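Local coordinates for Lactamase_B domain-containing protein (Bacillus lehensis G1, PDB 7EV5) that probably hydrolyses both beta-lactams and glyoxalase II-type thioesters, using two zinc ions held in a metallo-beta-lactamase fold, at residues G8-N13 with A55-I60; V25-G30 with A49-H54; L45-I50 with F70-Y75; H127-S132 with H167-A172. All blocks are in the same frame, centred on the assembly; numbering follows the deposited sequence.

Contact 1: residues G8-N13 with A55-I60; sequences GPIQTN and AHFDHI. With ZN (zinc ion), chain C; ZN (zinc ion), chain B.
Thr12 meets Asp58 and His59 with the two branches of one small side chain. Its OG1 donates to OD2 of Asp58 at 2.8 Å, on the anti lone pair that points away from OD1. With chi1 at -59°, CG2 lies anti to the backbone N and stands over the centre of the His59 imidazole, a CH-pi contact 3.5 Å from the ring centroid. Threonine suits the spot, offering a donor and a methyl from a single carbon.

This is the tight, buried half. Toward solvent, exposed Ile10 makes a looser apolar edge: its CG2 lies 4.1 Å from Asp58 CB, and its CG1 approaches the Phe57 ring obliquely.

Segment 55-60 carries most of the His-X-His-X-Asp-His motif of the metallo-beta-lactamase fold. Asp58 OD2 binds one zinc ion at 2.3 Å and His59 NE2 the same ion at 2.1 Å, with Asp150 and His191; His59 ND1 is hydrogen-bonded to Asp28. His56 ND1 binds the other zinc. Asp58 OD1 accepts from the water bridging the metals. By bonding a zinc ligand, Thr12 is a second-shell residue; zinc, Thr12 and water together fix the carboxylate's rotation. The geometry is consistent with Asp58 orienting a hydrolytic water, as in relatives.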
loop_
_atom_site.group_PDB
_atom_site.type_symbol
_atom_site.label_atom_id
_atom_site.label_comp_id
_atom_site.label_asym_id
_atom_site.label_seq_id
_atom_site.Cartn_x
_atom_site.Cartn_y
_atom_site.Cartn_z
ATOM N N GLY A 8 6.375 -6.375 11.078
ATOM C CA GLY A 8 7.393 -7.276 10.597
ATOM C C GLY A 8 8.793 -6.738 10.801
ATOM O O GLY A 8 8.991 -5.584 11.192
ATOM N N PRO A 9 9.801 -7.572 10.539
ATOM C CA PRO A 9 11.183 -7.089 10.665
ATOM C C PRO A 9 11.489 -5.892 9.783
ATOM O O PRO A 9 12.267 -5.021 10.190
ATOM C CB PRO A 9 12.028 -8.316 10.288
ATOM C CG PRO A 9 11.099 -9.207 9.526
ATOM C CD PRO A 9 9.746 -8.984 10.129
ATOM N N ILE A 10 10.894 -5.813 8.588
ATOM C CA ILE A 10 11.125 -4.658 7.725
ATOM C C ILE A 10 10.443 -3.406 8.264
ATOM O O ILE A 10 10.858 -2.282 7.942
ATOM C CB ILE A 10 10.682 -4.987 6.284
ATOM C CG1 ILE A 10 11.301 -6.308 5.818
ATOM C CG2 ILE A 10 11.023 -3.847 5.320
ATOM C CD1 ILE A 10 12.801 -6.252 5.651
ATOM N N GLN A 11 9.411 -3.573 9.093
ATOM C CA GLN A 11 8.643 -2.474 9.675
ATOM C C GLN A 11 7.852 -1.695 8.629
ATOM O O GLN A 11 7.572 -0.507 8.813
ATOM C CB GLN A 11 9.496 -1.551 10.552
ATOM C CG GLN A 11 9.945 -2.205 11.860
ATOM C CD GLN A 11 8.817 -2.296 12.874
ATOM O OE1 GLN A 11 8.477 -1.310 13.526
ATOM N NE2 GLN A 11 8.227 -3.475 13.007
ATOM N N THR A 12 7.488 -2.369 7.538
ATOM C CA THR A 12 6.610 -1.782 6.538
ATOM C C THR A 12 5.313 -1.317 7.182
ATOM O O THR A 12 4.730 -2.013 8.025
ATOM C CB THR A 12 6.303 -2.844 5.490
ATOM O OG1 THR A 12 7.540 -3.282 4.913
ATOM C CG2 THR A 12 5.410 -2.292 4.370
ATOM N N ASN A 13 4.849 -0.141 6.765
ATOM C CA ASN A 13 3.633 0.444 7.329
ATOM C C ASN A 13 2.408 -0.208 6.703
ATOM O O ASN A 13 2.125 -0.002 5.518
ATOM C CB ASN A 13 3.581 1.939 7.037
ATOM C CG ASN A 13 4.674 2.710 7.724
ATOM O OD1 ASN A 13 4.954 2.483 8.898
ATOM N ND2 ASN A 13 5.290 3.640 7.008
ATOM N N ALA A 55 2.668 -5.847 -4.385
ATOM C CA ALA A 55 2.771 -7.207 -3.874
ATOM C C ALA A 55 4.189 -7.607 -3.501
ATOM O O ALA A 55 4.491 -8.804 -3.432
ATOM C CB ALA A 55 2.147 -8.217 -4.836
ATOM N N HIS A 56 5.060 -6.642 -3.232
ATOM C CA HIS A 56 6.336 -7.004 -2.626
ATOM C C HIS A 56 6.095 -7.722 -1.305
ATOM O O HIS A 56 5.131 -7.443 -0.582
ATOM C CB HIS A 56 7.194 -5.762 -2.380
ATOM C CG HIS A 56 7.938 -5.300 -3.587
ATOM N ND1 HIS A 56 8.311 -3.988 -3.767
ATOM C CD2 HIS A 56 8.387 -5.972 -4.672
ATOM C CE1 HIS A 56 8.965 -3.868 -4.906
ATOM N NE2 HIS A 56 9.018 -5.056 -5.479
ATOM N N PHE A 57 7.005 -8.650 -0.991
ATOM C CA PHE A 57 6.829 -9.532 0.166
ATOM C C PHE A 57 6.569 -8.759 1.460
ATOM O O PHE A 57 5.829 -9.231 2.333
ATOM C CB PHE A 57 8.060 -10.438 0.324
ATOM C CG PHE A 57 9.280 -9.712 0.841
ATOM C CD1 PHE A 57 9.597 -9.712 2.201
ATOM C CD2 PHE A 57 10.101 -9.012 -0.033
ATOM C CE1 PHE A 57 10.713 -9.034 2.666
ATOM C CE2 PHE A 57 11.219 -8.328 0.428
ATOM C CZ PHE A 57 11.525 -8.336 1.782
ATOM N N ASP A 58 7.200 -7.595 1.628
ATOM C CA ASP A 58 7.091 -6.858 2.878
ATOM C C ASP A 58 5.738 -6.187 3.047
ATOM O O ASP A 58 5.463 -5.632 4.114
ATOM C CB ASP A 58 8.246 -5.849 3.016
ATOM C CG ASP A 58 8.287 -4.832 1.882
ATOM O OD1 ASP A 58 8.382 -5.259 0.707
ATOM O OD2 ASP A 58 8.255 -3.616 2.196
ATOM N N HIS A 59 4.886 -6.244 2.026
ATOM C CA HIS A 59 3.539 -5.701 2.096
ATOM C C HIS A 59 2.458 -6.767 2.170
ATOM O O HIS A 59 1.278 -6.412 2.299
ATOM C CB HIS A 59 3.285 -4.762 0.901
ATOM C CG HIS A 59 4.216 -3.591 0.882
ATOM N ND1 HIS A 59 3.815 -2.296 1.137
ATOM C CD2 HIS A 59 5.555 -3.541 0.703
ATOM C CE1 HIS A 59 4.870 -1.498 1.104
ATOM N NE2 HIS A 59 5.942 -2.232 0.856
ATOM N N ILE A 60 2.812 -8.057 2.115
ATOM C CA ILE A 60 1.833 -9.125 1.928
ATOM C C ILE A 60 1.955 -10.258 2.934
ATOM O O ILE A 60 1.154 -11.196 2.884
ATOM C CB ILE A 60 1.849 -9.701 0.500
ATOM C CG1 ILE A 60 3.156 -10.478 0.288
ATOM C CG2 ILE A 60 1.642 -8.588 -0.526
ATOM C CD1 ILE A 60 3.185 -11.302 -0.980
HETATM ZN ZN ZN C . 7.942 -1.762 0.795
HETATM ZN ZN ZN B . 7.955 -2.358 -2.465
HETATM O O HOH W 1 8.615 -2.881 -0.721
#

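Contact 2: residues V25-G30 with A49-H54; sequences VIFDPG and AILLTH. With ZN (zinc ion), chain B.
Leu51 lies alongside Phe27 and against Val25 of the neighbouring strand. Its CB lies 3.8 Å from Phe27 CD1, and CG meets Val25 CG1 at the same separation. At the tip, CD1 touches both, 3.6 Å from Phe27 CE1, while CD2 reaches onward to Tyr75. A branched leucine fills this sheet face, where Leu116 and Ile118 also pack.

On the other face, Pro29 CD sits 3.7 Å from Ile50 CG2, beneath helix 63-70. Strands 23-27 and 46-51 run parallel, joined through helix 33-42 as a beta-alpha-beta unit of the metallo-beta-lactamase fold. Their backbones are laced by Leu51 N to Ile26 O at 2.8 Å and by Ile26 N to Ala49 O; Asp28 N reaches Leu51 O over a longer distance.

Beyond the strand ends the contact turns polar. Asp28 clasps Thr53 with both oxygens: Thr53 N donates to OD1 at 2.8 Å, Thr53 OG1 to OD2 at 2.6 Å, each on a syn lone pair, so the carboxylate cannot easily rotate. OD2 has His59 as a second partner. Thr53 OG1 in turn accepts from His54 ND1, 2.9 Å away and in the plane of that imidazole, which leaves His54 NE2 turned to its zinc ion.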
loop_
_atom_site.group_PDB
_atom_site.type_symbol
_atom_site.label_atom_id
_atom_site.label_comp_id
_atom_site.label_asym_id
_atom_site.label_seq_id
_atom_site.Cartn_x
_atom_site.Cartn_y
_atom_site.Cartn_z
ATOM N N VAL A 25 -10.858 -0.438 6.518
ATOM C CA VAL A 25 -10.142 -0.867 5.319
ATOM C C VAL A 25 -8.680 -1.046 5.709
ATOM O O VAL A 25 -8.100 -0.175 6.366
ATOM C CB VAL A 25 -10.292 0.167 4.182
ATOM C CG1 VAL A 25 -9.583 -0.295 2.911
ATOM C CG2 VAL A 25 -11.764 0.403 3.882
ATOM N N ILE A 26 -8.094 -2.179 5.318
ATOM C CA ILE A 26 -6.722 -2.536 5.669
ATOM C C ILE A 26 -5.856 -2.369 4.430
ATOM O O ILE A 26 -6.212 -2.875 3.362
ATOM C CB ILE A 26 -6.643 -3.986 6.173
ATOM C CG1 ILE A 26 -7.519 -4.189 7.420
ATOM C CG2 ILE A 26 -5.190 -4.359 6.439
ATOM C CD1 ILE A 26 -7.655 -5.655 7.847
ATOM N N PHE A 27 -4.720 -1.677 4.570
ATOM C CA PHE A 27 -3.738 -1.541 3.497
ATOM C C PHE A 27 -2.461 -2.262 3.885
ATOM O O PHE A 27 -1.970 -2.093 5.003
ATOM C CB PHE A 27 -3.392 -0.070 3.257
ATOM C CG PHE A 27 -4.551 0.748 2.798
ATOM C CD1 PHE A 27 -4.787 0.952 1.452
ATOM C CD2 PHE A 27 -5.429 1.290 3.716
ATOM C CE1 PHE A 27 -5.870 1.700 1.035
ATOM C CE2 PHE A 27 -6.523 2.030 3.305
ATOM C CZ PHE A 27 -6.736 2.240 1.965
ATOM N N ASP A 28 -1.926 -3.048 2.957
ATOM C CA ASP A 28 -0.580 -3.598 3.058
ATOM C C ASP A 28 -0.248 -4.279 4.389
ATOM O O ASP A 28 0.679 -3.857 5.090
ATOM C CB ASP A 28 0.462 -2.527 2.749
ATOM C CG ASP A 28 0.404 -2.028 1.320
ATOM O OD1 ASP A 28 -0.477 -2.453 0.546
ATOM O OD2 ASP A 28 1.256 -1.182 0.956
ATOM N N PRO A 29 -0.986 -5.325 4.770
ATOM C CA PRO A 29 -0.633 -6.093 5.973
ATOM C C PRO A 29 0.577 -6.986 5.723
ATOM O O PRO A 29 0.444 -8.090 5.184
ATOM C CB PRO A 29 -1.906 -6.903 6.240
ATOM C CG PRO A 29 -2.492 -7.147 4.886
ATOM C CD PRO A 29 -2.093 -5.950 4.025
ATOM N N GLY A 30 1.758 -6.499 6.104
ATOM C CA GLY A 30 2.997 -7.045 5.588
ATOM C C GLY A 30 3.677 -8.108 6.426
ATOM O O GLY A 30 4.487 -8.875 5.906
ATOM N N ALA A 49 -12.057 -5.097 3.620
ATOM C CA ALA A 49 -11.233 -5.447 2.472
ATOM C C ALA A 49 -9.774 -5.220 2.835
ATOM O O ALA A 49 -9.459 -4.452 3.742
ATOM C CB ALA A 49 -11.594 -4.594 1.249
ATOM N N ILE A 50 -8.897 -5.906 2.105
ATOM C CA ILE A 50 -7.461 -5.637 2.077
ATOM C C ILE A 50 -7.155 -5.007 0.726
ATOM O O ILE A 50 -7.435 -5.610 -0.320
ATOM C CB ILE A 50 -6.644 -6.923 2.247
ATOM C CG1 ILE A 50 -6.911 -7.539 3.619
ATOM C CG2 ILE A 50 -5.153 -6.645 2.037
ATOM C CD1 ILE A 50 -6.480 -8.977 3.712
ATOM N N LEU A 51 -6.586 -3.804 0.743
ATOM C CA LEU A 51 -6.154 -3.115 -0.465
ATOM C C LEU A 51 -4.632 -3.118 -0.479
ATOM O O LEU A 51 -3.998 -2.653 0.472
ATOM C CB LEU A 51 -6.679 -1.680 -0.490
ATOM C CG LEU A 51 -8.197 -1.462 -0.471
ATOM C CD1 LEU A 51 -8.529 -0.007 -0.754
ATOM C CD2 LEU A 51 -8.927 -2.396 -1.432
ATOM N N LEU A 52 -4.049 -3.657 -1.537
ATOM C CA LEU A 52 -2.600 -3.729 -1.639
ATOM C C LEU A 52 -2.100 -2.647 -2.579
ATOM O O LEU A 52 -2.547 -2.552 -3.731
ATOM C CB LEU A 52 -2.166 -5.096 -2.159
ATOM C CG LEU A 52 -2.481 -6.279 -1.246
ATOM C CD1 LEU A 52 -2.029 -7.554 -1.918
ATOM C CD2 LEU A 52 -1.832 -6.118 0.140
ATOM N N THR A 53 -1.160 -1.838 -2.099
ATOM C CA THR A 53 -0.508 -0.901 -3.007
ATOM C C THR A 53 0.333 -1.644 -4.029
ATOM O O THR A 53 0.444 -1.213 -5.185
ATOM C CB THR A 53 0.355 0.111 -2.240
ATOM O OG1 THR A 53 1.452 -0.556 -1.595
ATOM C CG2 THR A 53 -0.472 0.873 -1.223
ATOM N N HIS A 54 0.945 -2.749 -3.613
ATOM C CA HIS A 54 1.759 -3.605 -4.465
ATOM C C HIS A 54 2.027 -4.896 -3.705
ATOM O O HIS A 54 1.673 -5.026 -2.526
ATOM C CB HIS A 54 3.038 -2.916 -4.986
ATOM C CG HIS A 54 4.077 -2.575 -3.945
ATOM N ND1 HIS A 54 3.824 -1.783 -2.844
ATOM C CD2 HIS A 54 5.403 -2.854 -3.906
ATOM C CE1 HIS A 54 4.946 -1.607 -2.164
ATOM N NE2 HIS A 54 5.915 -2.262 -2.777
HETATM ZN ZN ZN B . 7.955 -2.358 -2.465
HETATM O O HOH W 1 8.615 -2.881 -0.721
#

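Contact 3: residues L45-I50 with F70-Y75; sequences LTPLAI and FSIPVY
The beta-alpha-beta unit of strand 46-51, helix 63-70 and strand 74-77 closes here, where Pro47 meets Phe70 and Ile50 pairs with Val74. Pro47 places CG over one face of the Phe70 ring, 3.5 Å from the centroid and 18° off the normal. In this CH-pi contact the puckered CG is offset toward the rim of the phenyl ring. Phe70, ending the helix, also touches Ile37 and Leu40 of helix 33-42.

Between these two points Ile72 acts as a plug. Its chi1 of 53° puts CG1 between the backbone N and the carbonyl carbon, sending CD1 to Ile50 CG1 at 3.7 Å and toward Pro47 CB, while CG2 rests on Pro47 O. Ser71, with positive phi, has already turned the chain out of the helix. Parallel pairing begins at the Pro73 carbonyl; its nitrogen has no hydrogen to give, and CD instead faces Leu48 O at 3.3 Å.

Ile50 brackets Val74, its N donating to Pro73 O at 2.8 Å and its O accepting from Tyr75 N. Ile50 CD1 and Val74 CG2 lie side by side, 3.9 Å apart, on the face covered by Val66 and Val63 of helix 63-70. On the other face, small Ala49 fits its CB against Pro73 CG and Tyr75 CE2; its buried N has no partner in the model. At the outer end, a water donates to both Pro47 O and Phe70 O.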
loop_
_atom_site.group_PDB
_atom_site.type_symbol
_atom_site.label_atom_id
_atom_site.label_comp_id
_atom_site.label_asym_id
_atom_site.label_seq_id
_atom_site.Cartn_x
_atom_site.Cartn_y
_atom_site.Cartn_z
ATOM N N LEU A 45 -13.128 -3.384 15.549
ATOM C CA LEU A 45 -13.251 -2.918 14.174
ATOM C C LEU A 45 -13.589 -4.091 13.265
ATOM O O LEU A 45 -13.065 -5.195 13.431
ATOM C CB LEU A 45 -11.940 -2.272 13.716
ATOM C CG LEU A 45 -11.617 -0.905 14.331
ATOM C CD1 LEU A 45 -10.167 -0.482 14.093
ATOM C CD2 LEU A 45 -12.571 0.170 13.815
ATOM N N THR A 46 -14.472 -3.845 12.298
ATOM C CA THR A 46 -14.851 -4.858 11.320
ATOM C C THR A 46 -14.216 -4.519 9.981
ATOM O O THR A 46 -14.693 -3.614 9.280
ATOM C CB THR A 46 -16.376 -4.904 11.189
ATOM O OG1 THR A 46 -16.937 -5.342 12.435
ATOM C CG2 THR A 46 -16.802 -5.861 10.092
ATOM N N PRO A 47 -13.146 -5.198 9.578
ATOM C CA PRO A 47 -12.544 -4.888 8.279
ATOM C C PRO A 47 -13.419 -5.381 7.140
ATOM O O PRO A 47 -14.121 -6.387 7.254
ATOM C CB PRO A 47 -11.202 -5.629 8.310
ATOM C CG PRO A 47 -11.343 -6.660 9.349
ATOM C CD PRO A 47 -12.379 -6.200 10.336
ATOM N N LEU A 48 -13.377 -4.624 6.039
ATOM C CA LEU A 48 -14.171 -4.881 4.846
ATOM C C LEU A 48 -13.357 -5.393 3.668
ATOM O O LEU A 48 -13.919 -6.074 2.803
ATOM C CB LEU A 48 -14.899 -3.603 4.400
ATOM C CG LEU A 48 -15.798 -2.938 5.437
ATOM C CD1 LEU A 48 -16.334 -1.614 4.907
ATOM C CD2 LEU A 48 -16.940 -3.873 5.825
ATOM N N ALA A 49 -12.057 -5.097 3.620
ATOM C CA ALA A 49 -11.233 -5.447 2.472
ATOM C C ALA A 49 -9.774 -5.220 2.835
ATOM O O ALA A 49 -9.459 -4.452 3.742
ATOM C CB ALA A 49 -11.594 -4.594 1.249
ATOM N N ILE A 50 -8.897 -5.906 2.105
ATOM C CA ILE A 50 -7.461 -5.637 2.077
ATOM C C ILE A 50 -7.155 -5.007 0.726
ATOM O O ILE A 50 -7.435 -5.610 -0.320
ATOM C CB ILE A 50 -6.644 -6.923 2.247
ATOM C CG1 ILE A 50 -6.911 -7.539 3.619
ATOM C CG2 ILE A 50 -5.153 -6.645 2.037
ATOM C CD1 ILE A 50 -6.480 -8.977 3.712
ATOM N N PHE A 70 -10.886 -12.761 8.800
ATOM C CA PHE A 70 -12.008 -11.850 8.645
ATOM C C PHE A 70 -12.880 -12.132 7.429
ATOM O O PHE A 70 -13.917 -11.472 7.272
ATOM C CB PHE A 70 -11.522 -10.392 8.607
ATOM C CG PHE A 70 -10.881 -9.935 9.885
ATOM C CD1 PHE A 70 -11.655 -9.669 11.008
ATOM C CD2 PHE A 70 -9.508 -9.761 9.964
ATOM C CE1 PHE A 70 -11.060 -9.245 12.182
ATOM C CE2 PHE A 70 -8.910 -9.342 11.132
ATOM C CZ PHE A 70 -9.685 -9.086 12.246
ATOM N N SER A 71 -12.501 -13.084 6.576
ATOM C CA SER A 71 -13.255 -13.423 5.369
ATOM C C SER A 71 -13.513 -12.186 4.513
ATOM O O SER A 71 -14.651 -11.813 4.225
ATOM C CB SER A 71 -14.561 -14.152 5.693
ATOM O OG SER A 71 -14.295 -15.314 6.448
ATOM N N ILE A 72 -12.422 -11.541 4.122
ATOM C CA ILE A 72 -12.498 -10.299 3.358
ATOM C C ILE A 72 -11.726 -10.408 2.049
ATOM O O ILE A 72 -10.773 -11.197 1.940
ATOM C CB ILE A 72 -12.024 -9.102 4.191
ATOM C CG1 ILE A 72 -10.634 -9.365 4.768
ATOM C CG2 ILE A 72 -13.037 -8.806 5.286
ATOM C CD1 ILE A 72 -10.084 -8.189 5.502
ATOM N N PRO A 73 -12.112 -9.641 1.040
ATOM C CA PRO A 73 -11.430 -9.691 -0.256
ATOM C C PRO A 73 -10.082 -8.985 -0.223
ATOM O O PRO A 73 -9.834 -8.097 0.593
ATOM C CB PRO A 73 -12.395 -8.925 -1.169
ATOM C CG PRO A 73 -13.130 -7.997 -0.251
ATOM C CD PRO A 73 -13.323 -8.799 1.004
ATOM N N VAL A 74 -9.225 -9.402 -1.156
ATOM C CA VAL A 74 -7.906 -8.819 -1.392
ATOM C C VAL A 74 -7.911 -8.179 -2.776
ATOM O O VAL A 74 -8.227 -8.844 -3.774
ATOM C CB VAL A 74 -6.803 -9.890 -1.300
ATOM C CG1 VAL A 74 -5.435 -9.305 -1.701
ATOM C CG2 VAL A 74 -6.767 -10.490 0.098
ATOM N N TYR A 75 -7.522 -6.905 -2.842
ATOM C CA TYR A 75 -7.421 -6.149 -4.089
ATOM C C TYR A 75 -5.958 -5.928 -4.457
ATOM O O TYR A 75 -5.160 -5.516 -3.605
ATOM C CB TYR A 75 -8.090 -4.779 -3.952
ATOM C CG TYR A 75 -9.603 -4.799 -3.924
ATOM C CD1 TYR A 75 -10.339 -4.288 -4.987
ATOM C CD2 TYR A 75 -10.291 -5.314 -2.830
ATOM C CE1 TYR A 75 -11.728 -4.300 -4.959
ATOM C CE2 TYR A 75 -11.675 -5.334 -2.802
ATOM C CZ TYR A 75 -12.374 -4.821 -3.866
ATOM O OH TYR A 75 -13.756 -4.844 -3.799
HETATM O O HOH W 2 -14.604 -8.743 8.805
#

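Contact 4: residues H127-S132 with H167-A172; sequences HTPGHS and HTLLLA. With ZN (zinc ion), chain B.
Leu169 and Leu170 both carry CG anti to the backbone N (chi1 -168° and -179°), which carries Leu169 CD2 to the Pro129 ring and Leu170 CD1 to His131 N. Leu169 CD2 lies 3.7 Å from Pro129 CG, two apolar groups meeting obliquely; Leu170 CD1 stands 4.0 Å from His131 N. Leucines suit this helix surface because their forked tips can follow an irregular loop.

The closest backbone approach falls at the glycine: Gly130 CA comes within 3.6 Å of Leu170 N, and this proximity also sets Leu170 CB 3.8 Å from Gly130 CA. A CB at Gly130 would run into Leu170 CA. At its backbone angles, with phi 131°, a CB would also press on the preceding carbonyl O, so the place suits glycine, and helix and turn can lie backbone against backbone.

The turn is the Thr-Pro-Gly-His loop familiar in the metallo-beta-lactamase superfamily. Its histidine, His131, leads its ring away from the helix and binds zinc through NE2 at 2.1 Å, alongside His54 and His56. Between the two segments the contact is apolar and backbone packing, with Ser173, bonded to Pro129 O, and Asp166, bonded to the Gly130 backbone, supplying polar ties from outside. With ND1 held by Arg159 O, NE2 is directed at the zinc, and the carbonyl may polarise the ring, strengthening it as a ligand.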
loop_
_atom_site.group_PDB
_atom_site.type_symbol
_atom_site.label_atom_id
_atom_site.label_comp_id
_atom_site.label_asym_id
_atom_site.label_seq_id
_atom_site.Cartn_x
_atom_site.Cartn_y
_atom_site.Cartn_z
ATOM N N HIS A 127 -2.722 4.619 -10.959
ATOM C CA HIS A 127 -1.707 3.622 -11.268
ATOM C C HIS A 127 -0.364 4.347 -11.254
ATOM O O HIS A 127 -0.132 5.249 -12.066
ATOM C CB HIS A 127 -2.004 2.945 -12.611
ATOM C CG HIS A 127 -1.066 1.823 -12.940
ATOM N ND1 HIS A 127 -0.644 1.561 -14.227
ATOM C CD2 HIS A 127 -0.451 0.906 -12.153
ATOM C CE1 HIS A 127 0.181 0.529 -14.218
ATOM N NE2 HIS A 127 0.318 0.114 -12.971
ATOM N N THR A 128 0.506 3.997 -10.298
ATOM C CA THR A 128 1.724 4.759 -10.012
ATOM C C THR A 128 2.939 3.843 -10.030
ATOM O O THR A 128 3.601 3.637 -8.997
ATOM C CB THR A 128 1.626 5.494 -8.671
ATOM O OG1 THR A 128 1.239 4.580 -7.638
ATOM C CG2 THR A 128 0.593 6.606 -8.740
ATOM N N PRO A 129 3.275 3.291 -11.203
ATOM C CA PRO A 129 4.426 2.379 -11.311
ATOM C C PRO A 129 5.776 3.075 -11.246
ATOM O O PRO A 129 5.871 4.305 -11.205
ATOM C CB PRO A 129 4.212 1.724 -12.683
ATOM C CG PRO A 129 3.523 2.817 -13.481
ATOM C CD PRO A 129 2.551 3.406 -12.484
ATOM N N GLY A 130 6.842 2.276 -11.254
ATOM C CA GLY A 130 8.198 2.781 -11.167
ATOM C C GLY A 130 8.991 2.032 -10.122
ATOM O O GLY A 130 10.104 1.570 -10.384
ATOM N N HIS A 131 8.433 1.932 -8.911
ATOM C CA HIS A 131 8.977 1.027 -7.905
ATOM C C HIS A 131 8.554 -0.417 -8.190
ATOM O O HIS A 131 9.337 -1.353 -7.981
ATOM C CB HIS A 131 8.538 1.498 -6.512
ATOM C CG HIS A 131 8.803 0.517 -5.410
ATOM N ND1 HIS A 131 10.036 0.364 -4.810
ATOM C CD2 HIS A 131 7.970 -0.334 -4.772
ATOM C CE1 HIS A 131 9.954 -0.547 -3.858
ATOM N NE2 HIS A 131 8.709 -0.995 -3.815
ATOM N N SER A 132 7.337 -0.616 -8.690
ATOM C CA SER A 132 6.888 -1.931 -9.126
ATOM C C SER A 132 5.801 -1.715 -10.169
ATOM O O SER A 132 5.150 -0.659 -10.172
ATOM C CB SER A 132 6.375 -2.791 -7.953
ATOM O OG SER A 132 5.123 -2.339 -7.463
ATOM N N HIS A 167 13.214 4.040 -12.892
ATOM C CA HIS A 167 13.284 5.355 -12.270
ATOM C C HIS A 167 12.591 6.422 -13.117
ATOM O O HIS A 167 11.977 7.345 -12.572
ATOM C CB HIS A 167 14.746 5.732 -12.031
ATOM C CG HIS A 167 14.938 6.789 -10.993
ATOM N ND1 HIS A 167 15.067 8.126 -11.304
ATOM C CD2 HIS A 167 15.021 6.706 -9.646
ATOM C CE1 HIS A 167 15.218 8.820 -10.191
ATOM N NE2 HIS A 167 15.202 7.981 -9.171
ATOM N N THR A 168 12.701 6.329 -14.451
ATOM C CA THR A 168 12.028 7.309 -15.304
ATOM C C THR A 168 10.517 7.245 -15.139
ATOM O O THR A 168 9.836 8.280 -15.170
ATOM C CB THR A 168 12.429 7.137 -16.776
ATOM O OG1 THR A 168 11.860 5.934 -17.302
ATOM C CG2 THR A 168 13.941 7.093 -16.930
ATOM N N LEU A 169 9.977 6.043 -14.921
ATOM C CA LEU A 169 8.548 5.896 -14.702
ATOM C C LEU A 169 8.159 6.379 -13.309
ATOM O O LEU A 169 7.116 7.019 -13.138
ATOM C CB LEU A 169 8.185 4.425 -14.894
ATOM C CG LEU A 169 6.729 4.018 -14.996
ATOM C CD1 LEU A 169 6.015 4.875 -16.022
ATOM C CD2 LEU A 169 6.660 2.553 -15.388
ATOM N N LEU A 170 8.996 6.088 -12.301
ATOM C CA LEU A 170 8.694 6.536 -10.948
ATOM C C LEU A 170 8.592 8.055 -10.880
ATOM O O LEU A 170 7.664 8.596 -10.272
ATOM C CB LEU A 170 9.759 6.032 -9.976
ATOM C CG LEU A 170 9.467 6.472 -8.544
ATOM C CD1 LEU A 170 8.173 5.818 -8.090
ATOM C CD2 LEU A 170 10.597 6.065 -7.638
ATOM N N LEU A 171 9.527 8.763 -11.517
ATOM C CA LEU A 171 9.488 10.221 -11.449
ATOM C C LEU A 171 8.262 10.786 -12.152
ATOM O O LEU A 171 7.685 11.782 -11.700
ATOM C CB LEU A 171 10.773 10.819 -12.016
ATOM C CG LEU A 171 11.940 10.772 -11.035
ATOM C CD1 LEU A 171 13.194 11.232 -11.700
ATOM C CD2 LEU A 171 11.648 11.615 -9.796
ATOM N N ALA A 172 7.845 10.168 -13.255
ATOM C CA ALA A 172 6.608 10.588 -13.900
ATOM C C ALA A 172 5.401 10.328 -13.012
ATOM O O ALA A 172 4.507 11.171 -12.918
ATOM C CB ALA A 172 6.453 9.893 -15.249
HETATM ZN ZN ZN B . 7.955 -2.358 -2.465
HETATM O O HOH W 1 8.615 -2.881 -0.721
#

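How the contacts relate
Contacts 1, 2 and 4 converge on the zinc ion of chain B: His56, His54 and His131 come one from each, and His54 NE2 lies 3.2 Å from His131 NE2. The water bridging the two zincs belongs to all three, and Asp150 binds both metals. Contact 1 adds Asp58 and His59 for the second zinc, and is tied to contact 2 by the hydrogen bond from His59 ND1 to Asp28 OD2, 2.8 Å. Contact 3 stands back from the metals. It shares Ala49 and Ile50 with contact 2 and continues the same sheet, Leu52 N lying 3.0 Å from Tyr75 O. Contacts 3 and 4 flank the chain's centre on opposite sides, their own centres about 28 Å apart.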